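Local coordinates for outer membrane protein OMP121 (Bacteroides thetaiotaomicron, PDB 5FQ8), which probably imports peptides across the outer membrane as a TonB-dependent receptor, a plugged beta-barrel that works together with a partner protein, at residues T355-Y363 with Y424-Q434. Numbering follows the deposited sequence.
Sequences TPGYYYTPY and YYEGTPNGEGQ
With CG anti to the carbonyl carbon (chi1 -53°), Y424 turns one ring face to P356, whose CG comes down over the ring centre, while Y358, set likewise at chi1 -64°, takes P429 on one face of its own. Two loops of the TonB-dependent receptor barrel meet here, one running between helices 330-335 and 368-374, the other from the end of helix 420-424 to strand 446-469. P356 CG makes a CH-pi contact 3.5 Å from the centroid of the Y424 ring, and P429 CD sits 3.9 Å from that of Y358, offset toward the rim. Cutting Y424 back to an alanine would probably uncover the pyrrolidine of P356 and leave Y370 OH without its hydroxyl partner. T428, the last residue of the type II turn that starts at Y425, lays CG2 obliquely against Y358 CE1, while its OG1 donates to Y424 O. N430, preceding a cis peptide bond, is the polar centre: OD1 accepts from N227 and also touches P362 CB at 3.3 Å. P362 CG in turn packs 3.5 Å from Q434 NE2, and Q434 also meets an acidic side chain of another protein. N430 ND2 reaches weakly to P356 O and firmly to Y359 O, at 2.9 Å and 168°, with that oxygen nearly in the amide plane.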
ATOM      1  N   THR B 355       0.130  26.184  18.264  1.00 30.42           N
ATOM      2  CA  THR B 355       0.421  24.776  18.104  1.00 26.84           C
ATOM      3  C   THR B 355      -0.899  24.027  17.982  1.00 26.51           C
ATOM      4  O   THR B 355      -1.917  24.486  18.498  1.00 30.17           O
ATOM      5  CB  THR B 355       1.241  24.280  19.285  1.00 27.27           C
ATOM      6  N   PRO B 356      -0.926  22.902  17.277  1.00 26.15           N
ATOM      7  CA  PRO B 356      -2.214  22.264  16.967  1.00 25.83           C
ATOM      8  C   PRO B 356      -3.053  21.941  18.175  1.00 43.11           C
ATOM      9  O   PRO B 356      -4.280  21.910  18.078  1.00 25.90           O
ATOM     10  CB  PRO B 356      -1.789  20.992  16.236  1.00 25.55           C
ATOM     11  CG  PRO B 356      -0.493  21.316  15.654  1.00 25.59           C
ATOM     12  CD  PRO B 356       0.190  22.186  16.653  1.00 26.06           C
ATOM     13  N   GLY B 357      -2.424  21.708  19.324  1.00 42.56           N
ATOM     14  CA  GLY B 357      -3.180  21.378  20.509  1.00 35.05           C
ATOM     15  C   GLY B 357      -3.808  22.557  21.199  1.00 29.90           C
ATOM     16  O   GLY B 357      -4.742  22.373  21.978  1.00 27.82           O
ATOM     17  N   TYR B 358      -3.335  23.762  20.934  1.00 27.12           N
ATOM     18  CA  TYR B 358      -3.907  24.934  21.572  1.00 27.43           C
ATOM     19  C   TYR B 358      -4.422  25.949  20.558  1.00 27.19           C
ATOM     20  O   TYR B 358      -4.577  27.124  20.889  1.00 27.47           O
ATOM     21  CB  TYR B 358      -2.880  25.553  22.522  1.00 27.97           C
ATOM     22  CG  TYR B 358      -2.507  24.655  23.673  1.00 28.30           C
ATOM     23  CD1 TYR B 358      -1.656  23.588  23.493  1.00 28.20           C
ATOM     24  CD2 TYR B 358      -3.000  24.888  24.946  1.00 28.77           C
ATOM     25  CE1 TYR B 358      -1.316  22.764  24.542  1.00 28.55           C
ATOM     26  CE2 TYR B 358      -2.663  24.079  25.997  1.00 29.17           C
ATOM     27  CZ  TYR B 358      -1.821  23.013  25.793  1.00 30.89           C
ATOM     28  OH  TYR B 358      -1.485  22.200  26.858  1.00 34.42           O
ATOM     29  N   TYR B 359      -4.713  25.513  19.339  1.00 26.70           N
ATOM     30  CA  TYR B 359      -5.288  26.387  18.328  1.00 26.48           C
ATOM     31  C   TYR B 359      -6.623  26.946  18.795  1.00 26.62           C
ATOM     32  O   TYR B 359      -7.350  26.301  19.543  1.00 37.41           O
ATOM     33  CB  TYR B 359      -5.466  25.602  17.047  1.00 25.97           C
ATOM     34  CG  TYR B 359      -5.899  26.398  15.852  1.00 25.73           C
ATOM     35  CD1 TYR B 359      -5.175  27.494  15.418  1.00 25.85           C
ATOM     36  CD2 TYR B 359      -7.018  26.023  15.128  1.00 28.50           C
ATOM     37  CE1 TYR B 359      -5.575  28.210  14.312  1.00 25.66           C
ATOM     38  CE2 TYR B 359      -7.421  26.725  14.035  1.00 31.37           C
ATOM     39  CZ  TYR B 359      -6.699  27.816  13.627  1.00 30.52           C
ATOM     40  OH  TYR B 359      -7.111  28.510  12.527  1.00 30.34           O
ATOM     41  N   TYR B 360      -6.955  28.159  18.349  1.00 26.68           N
ATOM     42  CA  TYR B 360      -8.046  28.876  18.994  1.00 26.95           C
ATOM     43  C   TYR B 360      -9.400  28.207  18.792  1.00 31.59           C
ATOM     44  O   TYR B 360     -10.334  28.503  19.542  1.00 27.06           O
ATOM     45  CB  TYR B 360      -8.086  30.330  18.520  1.00 27.09           C
ATOM     46  CG  TYR B 360      -8.476  30.530  17.085  1.00 29.38           C
ATOM     47  CD1 TYR B 360      -7.523  30.542  16.091  1.00 34.59           C
ATOM     48  CD2 TYR B 360      -9.791  30.723  16.725  1.00 31.27           C
ATOM     49  CE1 TYR B 360      -7.868  30.718  14.792  1.00 30.04           C
ATOM     50  CE2 TYR B 360     -10.144  30.897  15.424  1.00 32.52           C
ATOM     51  CZ  TYR B 360      -9.176  30.892  14.463  1.00 33.67           C
ATOM     52  OH  TYR B 360      -9.502  31.064  13.152  1.00 38.02           O
ATOM     53  N   THR B 361      -9.539  27.297  17.828  1.00 28.81           N
ATOM     54  CA  THR B 361     -10.833  26.681  17.628  1.00 26.12           C
ATOM     55  C   THR B 361     -10.704  25.194  17.311  1.00 25.81           C
ATOM     56  O   THR B 361      -9.852  24.802  16.514  1.00 25.54           O
ATOM     57  CB  THR B 361     -11.591  27.390  16.524  1.00 25.94           C
ATOM     58  OG1 THR B 361     -12.898  26.819  16.421  1.00 25.86           O
ATOM     59  CG2 THR B 361     -10.853  27.267  15.220  1.00 25.57           C
ATOM     60  N   PRO B 362     -11.516  24.354  17.921  1.00 25.88           N
ATOM     61  CA  PRO B 362     -11.349  22.916  17.745  1.00 27.63           C
ATOM     62  C   PRO B 362     -12.424  22.304  16.895  1.00 28.25           C
ATOM     63  O   PRO B 362     -12.672  21.106  17.009  1.00 27.66           O
ATOM     64  CB  PRO B 362     -11.455  22.409  19.171  1.00 26.02           C
ATOM     65  CG  PRO B 362     -12.522  23.284  19.751  1.00 26.32           C
ATOM     66  CD  PRO B 362     -12.353  24.642  19.096  1.00 26.29           C
ATOM     67  N   TYR B 363     -13.067  23.095  16.054  1.00 25.26           N
ATOM     68  CA  TYR B 363     -14.292  22.659  15.401  1.00 25.10           C
ATOM     69  C   TYR B 363     -14.012  22.249  13.961  1.00 24.69           C
ATOM     70  O   TYR B 363     -14.349  22.947  13.012  1.00 24.57           O
ATOM     71  CB  TYR B 363     -15.335  23.759  15.485  1.00 25.32           C
ATOM     72  CG  TYR B 363     -15.824  24.076  16.886  1.00 25.76           C
ATOM     73  CD1 TYR B 363     -16.272  23.080  17.729  1.00 28.61           C
ATOM     74  CD2 TYR B 363     -15.831  25.373  17.361  1.00 26.06           C
ATOM     75  CE1 TYR B 363     -16.721  23.369  18.997  1.00 27.40           C
ATOM     76  CE2 TYR B 363     -16.271  25.664  18.626  1.00 26.50           C
ATOM     77  CZ  TYR B 363     -16.715  24.656  19.440  1.00 26.65           C
ATOM     78  OH  TYR B 363     -17.153  24.940  20.706  1.00 27.12           O
ATOM     79  N   TYR B 424      -0.693  15.176  19.030  1.00 26.18           N
ATOM     80  CA  TYR B 424      -1.307  16.304  19.695  1.00 28.52           C
ATOM     81  C   TYR B 424      -2.524  15.962  20.532  1.00 32.83           C
ATOM     82  O   TYR B 424      -3.036  16.856  21.211  1.00 37.14           O
ATOM     83  CB  TYR B 424      -1.675  17.392  18.660  1.00 26.02           C
ATOM     84  CG  TYR B 424      -0.511  17.813  17.775  1.00 25.93           C
ATOM     85  CD1 TYR B 424       0.607  18.435  18.305  1.00 26.61           C
ATOM     86  CD2 TYR B 424      -0.528  17.576  16.414  1.00 25.52           C
ATOM     87  CE1 TYR B 424       1.667  18.809  17.502  1.00 26.25           C
ATOM     88  CE2 TYR B 424       0.524  17.937  15.617  1.00 25.47           C
ATOM     89  CZ  TYR B 424       1.619  18.553  16.158  1.00 25.84           C
ATOM     90  OH  TYR B 424       2.668  18.918  15.335  1.00 25.82           O
ATOM     91  N   TYR B 425      -2.977  14.709  20.555  1.00 34.20           N
ATOM     92  CA  TYR B 425      -4.250  14.421  21.207  1.00 31.19           C
ATOM     93  C   TYR B 425      -4.136  14.412  22.723  1.00 27.02           C
ATOM     94  O   TYR B 425      -4.920  15.068  23.414  1.00 27.21           O
ATOM     95  CB  TYR B 425      -4.815  13.094  20.725  1.00 26.26           C
ATOM     96  CG  TYR B 425      -6.125  12.811  21.390  1.00 26.40           C
ATOM     97  CD1 TYR B 425      -7.261  13.528  21.041  1.00 26.22           C
ATOM     98  CD2 TYR B 425      -6.229  11.848  22.388  1.00 26.75           C
ATOM     99  CE1 TYR B 425      -8.462  13.288  21.647  1.00 27.51           C
ATOM    100  CE2 TYR B 425      -7.430  11.598  22.995  1.00 29.02           C
ATOM    101  CZ  TYR B 425      -8.543  12.326  22.626  1.00 33.29           C
ATOM    102  OH  TYR B 425      -9.746  12.090  23.229  1.00 37.65           O
ATOM    103  N   GLU B 426      -3.189  13.657  23.261  1.00 27.30           N
ATOM    104  CA  GLU B 426      -3.097  13.498  24.706  1.00 27.85           C
ATOM    105  C   GLU B 426      -2.671  14.794  25.376  1.00 28.17           C
ATOM    106  O   GLU B 426      -1.616  15.343  25.064  1.00 28.19           O
ATOM    107  CB  GLU B 426      -2.104  12.403  25.038  1.00 59.78           C
ATOM    108  CG  GLU B 426      -1.831  12.256  26.510  1.00 44.63           C
ATOM    109  CD  GLU B 426      -0.574  11.481  26.789  1.00 54.89           C
ATOM    110  OE1 GLU B 426      -0.267  10.550  26.021  1.00 57.23           O
ATOM    111  OE2 GLU B 426       0.116  11.818  27.770  1.00 59.65           O
ATOM    112  N   GLY B 427      -3.495  15.287  26.289  1.00 28.46           N
ATOM    113  CA  GLY B 427      -3.072  16.344  27.177  1.00 28.91           C
ATOM    114  C   GLY B 427      -3.385  17.748  26.736  1.00 28.75           C
ATOM    115  O   GLY B 427      -3.095  18.688  27.478  1.00 29.15           O
ATOM    116  N   THR B 428      -3.964  17.925  25.574  1.00 28.23           N
ATOM    117  CA  THR B 428      -4.261  19.241  25.055  1.00 28.82           C
ATOM    118  C   THR B 428      -5.763  19.451  24.978  1.00 27.94           C
ATOM    119  O   THR B 428      -6.532  18.488  24.969  1.00 27.82           O
ATOM    120  CB  THR B 428      -3.663  19.404  23.663  1.00 27.62           C
ATOM    121  OG1 THR B 428      -4.280  18.457  22.789  1.00 31.48           O
ATOM    122  CG2 THR B 428      -2.186  19.165  23.706  1.00 27.78           C
ATOM    123  N   PRO B 429      -6.221  20.701  24.931  1.00 27.99           N
ATOM    124  CA  PRO B 429      -7.663  20.924  24.831  1.00 27.89           C
ATOM    125  C   PRO B 429      -8.265  20.438  23.533  1.00 27.33           C
ATOM    126  O   PRO B 429      -9.452  20.113  23.513  1.00 38.07           O
ATOM    127  CB  PRO B 429      -7.784  22.444  24.970  1.00 28.09           C
ATOM    128  CG  PRO B 429      -6.582  22.855  25.685  1.00 28.48           C
ATOM    129  CD  PRO B 429      -5.506  21.954  25.199  1.00 28.26           C
ATOM    130  N   ASN B 430      -7.496  20.335  22.469  1.00 26.97           N
ATOM    131  CA  ASN B 430      -8.097  20.214  21.159  1.00 26.49           C
ATOM    132  C   ASN B 430      -8.265  18.883  20.422  1.00 26.14           C
ATOM    133  O   ASN B 430      -8.923  18.898  19.407  1.00 31.78           O
ATOM    134  CB  ASN B 430      -7.329  21.112  20.200  1.00 26.28           C
ATOM    135  CG  ASN B 430      -7.753  22.562  20.281  1.00 32.26           C
ATOM    136  OD1 ASN B 430      -8.719  22.921  20.946  1.00 26.66           O
ATOM    137  ND2 ASN B 430      -7.038  23.406  19.563  1.00 35.57           N
ATOM    138  N   GLY B 431      -7.757  17.735  20.853  1.00 43.97           N
ATOM    139  CA  GLY B 431      -7.219  17.453  22.160  1.00 49.53           C
ATOM    140  C   GLY B 431      -8.037  16.383  22.862  1.00 50.47           C
ATOM    141  O   GLY B 431      -9.160  16.067  22.471  1.00 46.22           O
ATOM    142  N   GLU B 432      -7.444  15.805  23.902  1.00 39.05           N
ATOM    143  CA  GLU B 432      -8.205  14.989  24.831  1.00 38.52           C
ATOM    144  C   GLU B 432      -9.387  15.760  25.393  1.00 34.75           C
ATOM    145  O   GLU B 432     -10.446  15.181  25.641  1.00 32.40           O
ATOM    146  CB  GLU B 432      -7.287  14.531  25.950  1.00 28.02           C
ATOM    147  CG  GLU B 432      -7.833  13.444  26.813  1.00 32.01           C
ATOM    148  CD  GLU B 432      -7.081  13.341  28.109  1.00 37.12           C
ATOM    149  OE1 GLU B 432      -5.968  13.892  28.178  1.00 37.17           O
ATOM    150  OE2 GLU B 432      -7.610  12.731  29.058  1.00 42.30           O
ATOM    151  N   GLY B 433      -9.231  17.068  25.573  1.00 27.87           N
ATOM    152  CA  GLY B 433     -10.289  17.934  26.050  1.00 33.01           C
ATOM    153  C   GLY B 433     -11.505  17.996  25.160  1.00 38.55           C
ATOM    154  O   GLY B 433     -12.537  18.511  25.601  1.00 31.95           O
ATOM    155  N   GLN B 434     -11.417  17.488  23.931  1.00 35.12           N
ATOM    156  CA  GLN B 434     -12.582  17.372  23.067  1.00 43.26           C
ATOM    157  C   GLN B 434     -13.108  15.948  22.940  1.00 48.41           C
ATOM    158  O   GLN B 434     -14.180  15.757  22.359  1.00 46.52           O
ATOM    159  CB  GLN B 434     -12.263  17.904  21.678  1.00 26.49           C
ATOM    160  CG  GLN B 434     -11.936  19.355  21.667  1.00 26.57           C
ATOM    161  CD  GLN B 434     -13.135  20.225  21.896  1.00 26.74           C
ATOM    162  OE1 GLN B 434     -14.222  19.939  21.416  1.00 35.78           O
ATOM    163  NE2 GLN B 434     -12.950  21.294  22.648  1.00 27.09           N
TER